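Local structure of phage-related protein (Bordetella bronchiseptica RB50, 3BJQ) at residues E124-Y137 with F237-Y249. The protein is probably a phage major capsid protein, which would build the shell of a phage head. Residues are numbered along the deposited sequence; the frame is centred on the assembly and turned at random.
Sequences EHECAQIALDPAKY and FGDVWGPDVWLGY
Trp241 lays its indole against the last turns of helix 105-131, with one face on Ala128. With CG beside the backbone N and anti to the carbonyl carbon (chi1 -63°), the ring is turned to meet both Ala128 and Glu124. From CB outward, the five-membered ring leads to NE1, which gives its hydrogen to Glu124 OE2 at 3.0 Å. The oxygen lies close to the indole plane, but the N-H comes from above the carboxylate, whose plane is turned 83° from the ring. Backbone N atoms of Ile30 and Gly31 also bind this carboxylate, so a buried, probably negative group is held by three donors. The six-membered ring carries a CH-pi contact: Ala128 CB sits 3.9 Å from its centroid, almost on the normal. Ala128 CA lies over the same ring, 3.7 Å from CZ3, while CE3 touches Leu132 CD1 at 3.8 Å and CH2 touches Cys127 CB. Val240 CG1 packs beside Ala128 CB at 3.6 Å.

Past the helix end, Leu132 CD1 rests on Trp241 O, while a water joins Leu132 O to Asp244 OD2; Asp244 OD1 accepts from the backbone N of Asp310. Trp246 NE1 makes a weak, bent bond (130°) to Tyr137 OH; Ala131 CB lies over the indole face.

Two overlapping beta turns, 239-242 and 241-244, thus seat the link between strands 237-239 and 245-248 under the C-terminal end of the long helix. Both strands belong to one six-stranded mixed sheet, 237-239 outermost within this chain beside 221-230 and 245-248 inside between 305-309 and 179-183.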
loop_
_atom_site.group_PDB
_atom_site.type_symbol
_atom_site.label_atom_id
_atom_site.label_comp_id
_atom_site.label_asym_id
_atom_site.label_seq_id
_atom_site.Cartn_x
_atom_site.Cartn_y
_atom_site.Cartn_z
ATOM N N GLU E 124 22.975 22.290 28.494
ATOM C CA GLU E 124 24.150 21.689 29.081
ATOM C C GLU E 124 24.648 22.502 30.285
ATOM O O GLU E 124 24.989 21.957 31.336
ATOM C CB GLU E 124 25.279 21.584 28.039
ATOM C CG GLU E 124 26.481 20.724 28.522
ATOM C CD GLU E 124 26.222 19.188 28.407
ATOM O OE1 GLU E 124 25.061 18.791 28.183
ATOM O OE2 GLU E 124 27.186 18.378 28.522
ATOM N N HIS E 125 24.702 23.810 30.115
ATOM C CA HIS E 125 25.159 24.682 31.180
ATOM C C HIS E 125 24.183 24.718 32.381
ATOM O O HIS E 125 24.597 24.703 33.544
ATOM C CB HIS E 125 25.383 26.089 30.628
ATOM C CG HIS E 125 26.001 27.013 31.632
ATOM N ND1 HIS E 125 25.266 27.633 32.622
ATOM C CD2 HIS E 125 27.292 27.366 31.841
ATOM C CE1 HIS E 125 26.077 28.356 33.379
ATOM N NE2 HIS E 125 27.312 28.206 32.930
ATOM N N GLU E 126 22.883 24.757 32.109
ATOM C CA GLU E 126 21.896 24.740 33.197
ATOM C C GLU E 126 21.884 23.427 33.979
ATOM O O GLU E 126 21.617 23.409 35.163
ATOM C CB GLU E 126 20.493 25.086 32.710
ATOM C CG GLU E 126 20.079 26.480 33.169
ATOM C CD GLU E 126 20.369 26.689 34.685
ATOM O OE1 GLU E 126 19.980 25.814 35.504
ATOM O OE2 GLU E 126 21.021 27.700 35.042
ATOM N N CYS E 127 22.161 22.332 33.300
ATOM C CA CYS E 127 22.261 21.051 33.956
ATOM C C CYS E 127 23.463 21.013 34.913
ATOM O O CYS E 127 23.344 20.582 36.066
ATOM C CB CYS E 127 22.390 19.950 32.918
ATOM S SG CYS E 127 20.856 19.615 32.024
ATOM N N ALA E 128 24.619 21.447 34.411
ATOM C CA ALA E 128 25.830 21.492 35.202
ATOM C C ALA E 128 25.620 22.398 36.400
ATOM O O ALA E 128 26.082 22.094 37.500
ATOM C CB ALA E 128 27.026 21.977 34.354
ATOM N N GLN E 129 24.908 23.505 36.179
ATOM C CA GLN E 129 24.687 24.524 37.205
ATOM C C GLN E 129 23.881 23.970 38.383
ATOM O O GLN E 129 24.105 24.380 39.528
ATOM C CB GLN E 129 24.010 25.737 36.543
ATOM C CG GLN E 129 24.012 27.038 37.321
ATOM C CD GLN E 129 25.401 27.642 37.489
ATOM O OE1 GLN E 129 26.369 27.207 36.858
ATOM N NE2 GLN E 129 25.500 28.660 38.341
ATOM N N ILE E 130 22.998 23.002 38.105
ATOM C CA ILE E 130 22.181 22.362 39.120
ATOM C C ILE E 130 22.890 21.178 39.753
ATOM O O ILE E 130 23.026 21.132 40.970
ATOM C CB ILE E 130 20.837 21.866 38.542
ATOM C CG1 ILE E 130 19.958 23.045 38.125
ATOM C CG2 ILE E 130 20.092 21.057 39.573
ATOM C CD1 ILE E 130 18.781 22.603 37.340
ATOM N N ALA E 131 23.316 20.218 38.940
ATOM C CA ALA E 131 23.921 18.985 39.473
ATOM C C ALA E 131 25.182 19.214 40.286
ATOM O O ALA E 131 25.410 18.503 41.261
ATOM C CB ALA E 131 24.190 18.010 38.375
ATOM N N LEU E 132 25.984 20.209 39.908
ATOM C CA LEU E 132 27.281 20.454 40.566
ATOM C C LEU E 132 27.229 21.557 41.627
ATOM O O LEU E 132 28.260 22.079 42.064
ATOM C CB LEU E 132 28.341 20.792 39.522
ATOM C CG LEU E 132 28.453 19.778 38.378
ATOM C CD1 LEU E 132 29.633 20.162 37.468
ATOM C CD2 LEU E 132 28.621 18.359 38.880
ATOM N N ASP E 133 26.023 21.886 42.059
ATOM C CA ASP E 133 25.806 22.886 43.086
ATOM C C ASP E 133 25.771 22.191 44.441
ATOM O O ASP E 133 24.820 21.444 44.719
ATOM C CB ASP E 133 24.487 23.582 42.813
ATOM C CG ASP E 133 24.181 24.674 43.799
ATOM O OD1 ASP E 133 24.978 24.900 44.727
ATOM O OD2 ASP E 133 23.101 25.283 43.653
ATOM N N PRO E 134 26.819 22.410 45.282
ATOM C CA PRO E 134 26.900 21.698 46.554
ATOM C C PRO E 134 25.791 22.076 47.535
ATOM O O PRO E 134 25.490 21.313 48.451
ATOM C CB PRO E 134 28.272 22.105 47.087
ATOM C CG PRO E 134 28.582 23.381 46.435
ATOM C CD PRO E 134 27.970 23.313 45.090
ATOM N N ALA E 135 25.198 23.244 47.345
ATOM C CA ALA E 135 24.095 23.702 48.186
ATOM C C ALA E 135 22.829 22.840 48.042
ATOM O O ALA E 135 21.957 22.875 48.894
ATOM C CB ALA E 135 23.765 25.149 47.867
ATOM N N LYS E 136 22.736 22.053 46.980
ATOM C CA LYS E 136 21.542 21.245 46.728
ATOM C C LYS E 136 21.646 19.888 47.387
ATOM O O LYS E 136 20.714 19.104 47.320
ATOM C CB LYS E 136 21.350 21.027 45.229
ATOM C CG LYS E 136 21.558 22.291 44.390
ATOM C CD LYS E 136 20.346 23.137 44.316
ATOM C CE LYS E 136 19.551 22.879 43.057
ATOM N NZ LYS E 136 18.274 23.652 43.171
ATOM N N TYR E 137 22.776 19.594 48.016
ATOM C CA TYR E 137 22.987 18.283 48.607
ATOM C C TYR E 137 23.128 18.389 50.106
ATOM O O TYR E 137 23.623 19.396 50.607
ATOM C CB TYR E 137 24.254 17.676 48.019
ATOM C CG TYR E 137 24.178 17.485 46.531
ATOM C CD1 TYR E 137 23.642 16.316 45.989
ATOM C CD2 TYR E 137 24.602 18.481 45.661
ATOM C CE1 TYR E 137 23.549 16.138 44.636
ATOM C CE2 TYR E 137 24.516 18.310 44.290
ATOM C CZ TYR E 137 23.992 17.131 43.786
ATOM O OH TYR E 137 23.900 16.929 42.437
ATOM N N PHE E 237 38.777 29.238 27.475
ATOM C CA PHE E 237 37.539 28.425 27.613
ATOM C C PHE E 237 37.400 27.748 28.986
ATOM O O PHE E 237 38.392 27.285 29.529
ATOM C CB PHE E 237 37.529 27.350 26.527
ATOM C CG PHE E 237 37.473 27.898 25.138
ATOM C CD1 PHE E 237 36.257 28.208 24.550
ATOM C CD2 PHE E 237 38.643 28.139 24.421
ATOM C CE1 PHE E 237 36.209 28.744 23.277
ATOM C CE2 PHE E 237 38.596 28.668 23.138
ATOM C CZ PHE E 237 37.380 28.967 22.569
ATOM N N GLY E 238 36.183 27.696 29.545
ATOM C CA GLY E 238 35.942 27.011 30.832
ATOM C C GLY E 238 35.168 25.718 30.665
ATOM O O GLY E 238 34.237 25.637 29.850
ATOM N N ASP E 239 35.525 24.700 31.447
ATOM C CA ASP E 239 34.826 23.412 31.391
ATOM C C ASP E 239 33.466 23.539 32.047
ATOM O O ASP E 239 33.383 23.913 33.218
ATOM C CB ASP E 239 35.606 22.316 32.126
ATOM C CG ASP E 239 36.968 22.022 31.502
ATOM O OD1 ASP E 239 37.208 22.424 30.371
ATOM O OD2 ASP E 239 37.812 21.374 32.144
ATOM N N VAL E 240 32.414 23.169 31.318
ATOM C CA VAL E 240 31.048 23.272 31.820
ATOM C C VAL E 240 30.879 22.380 33.086
ATOM O O VAL E 240 30.189 22.741 34.027
ATOM C CB VAL E 240 30.032 22.901 30.698
ATOM C CG1 VAL E 240 28.591 22.858 31.223
ATOM C CG2 VAL E 240 30.164 23.856 29.503
ATOM N N TRP E 241 31.510 21.204 33.083
ATOM C CA TRP E 241 31.360 20.253 34.190
ATOM C C TRP E 241 32.500 20.364 35.212
ATOM O O TRP E 241 32.683 19.475 36.070
ATOM C CB TRP E 241 31.222 18.829 33.629
ATOM C CG TRP E 241 30.008 18.729 32.830
ATOM C CD1 TRP E 241 29.909 18.915 31.492
ATOM C CD2 TRP E 241 28.678 18.473 33.303
ATOM N NE1 TRP E 241 28.606 18.819 31.099
ATOM C CE2 TRP E 241 27.824 18.532 32.185
ATOM C CE3 TRP E 241 28.124 18.204 34.566
ATOM C CZ2 TRP E 241 26.441 18.296 32.271
ATOM C CZ3 TRP E 241 26.751 17.969 34.657
ATOM C CH2 TRP E 241 25.924 18.024 33.521
ATOM N N GLY E 242 33.245 21.468 35.123
ATOM C CA GLY E 242 34.267 21.821 36.074
ATOM C C GLY E 242 35.273 20.721 36.304
ATOM O O GLY E 242 35.538 19.925 35.393
ATOM N N PRO E 243 35.866 20.681 37.509
ATOM C CA PRO E 243 36.803 19.623 37.864
ATOM C C PRO E 243 36.132 18.504 38.666
ATOM O O PRO E 243 36.806 17.733 39.340
ATOM C CB PRO E 243 37.813 20.378 38.729
ATOM C CG PRO E 243 36.978 21.388 39.449
ATOM C CD PRO E 243 35.746 21.658 38.608
ATOM N N ASP E 244 34.814 18.376 38.533
ATOM C CA ASP E 244 34.040 17.537 39.433
ATOM C C ASP E 244 33.740 16.127 38.950
ATOM O O ASP E 244 33.974 15.769 37.801
ATOM C CB ASP E 244 32.722 18.232 39.761
ATOM C CG ASP E 244 32.913 19.581 40.427
ATOM O OD1 ASP E 244 34.005 19.866 40.981
ATOM O OD2 ASP E 244 31.937 20.351 40.428
ATOM N N VAL E 245 33.255 15.322 39.895
ATOM C CA VAL E 245 32.736 13.986 39.622
ATOM C C VAL E 245 31.368 13.926 40.265
ATOM O O VAL E 245 31.164 14.536 41.307
ATOM C CB VAL E 245 33.666 12.915 40.173
ATOM C CG1 VAL E 245 33.039 11.521 40.054
ATOM C CG2 VAL E 245 35.005 13.014 39.430
ATOM N N TRP E 246 30.422 13.250 39.622
ATOM C CA TRP E 246 29.063 13.150 40.144
ATOM C C TRP E 246 28.563 11.722 39.912
ATOM O O TRP E 246 28.937 11.101 38.935
ATOM C CB TRP E 246 28.180 14.167 39.439
ATOM C CG TRP E 246 26.712 14.074 39.746
ATOM C CD1 TRP E 246 26.018 14.803 40.677
ATOM C CD2 TRP E 246 25.743 13.229 39.095
ATOM N NE1 TRP E 246 24.697 14.452 40.652
ATOM C CE2 TRP E 246 24.496 13.492 39.695
ATOM C CE3 TRP E 246 25.813 12.271 38.070
ATOM C CZ2 TRP E 246 23.323 12.832 39.310
ATOM C CZ3 TRP E 246 24.653 11.609 37.688
ATOM C CH2 TRP E 246 23.415 11.905 38.307
ATOM N N LEU E 247 27.733 11.220 40.818
ATOM C CA LEU E 247 27.096 9.912 40.679
ATOM C C LEU E 247 25.618 10.037 40.936
ATOM O O LEU E 247 25.223 10.773 41.811
ATOM C CB LEU E 247 27.580 8.940 41.732
ATOM C CG LEU E 247 28.796 8.059 41.499
ATOM C CD1 LEU E 247 30.103 8.807 41.835
ATOM C CD2 LEU E 247 28.597 6.851 42.400
ATOM N N GLY E 248 24.802 9.249 40.252
ATOM C CA GLY E 248 23.377 9.304 40.511
ATOM C C GLY E 248 22.624 8.117 39.992
ATOM O O GLY E 248 23.133 7.347 39.175
ATOM N N TYR E 249 21.430 7.943 40.541
ATOM C CA TYR E 249 20.437 7.049 39.970
ATOM C C TYR E 249 19.564 7.930 39.081
ATOM O O TYR E 249 18.896 8.843 39.564
ATOM C CB TYR E 249 19.569 6.336 41.016
ATOM C CG TYR E 249 18.439 5.620 40.337
ATOM C CD1 TYR E 249 18.657 4.433 39.678
ATOM C CD2 TYR E 249 17.161 6.172 40.284
ATOM C CE1 TYR E 249 17.627 3.786 39.002
ATOM C CE2 TYR E 249 16.126 5.536 39.604
ATOM C CZ TYR E 249 16.360 4.332 38.979
ATOM O OH TYR E 249 15.338 3.676 38.309
HETATM O O HOH W 1 30.891 21.925 42.244
#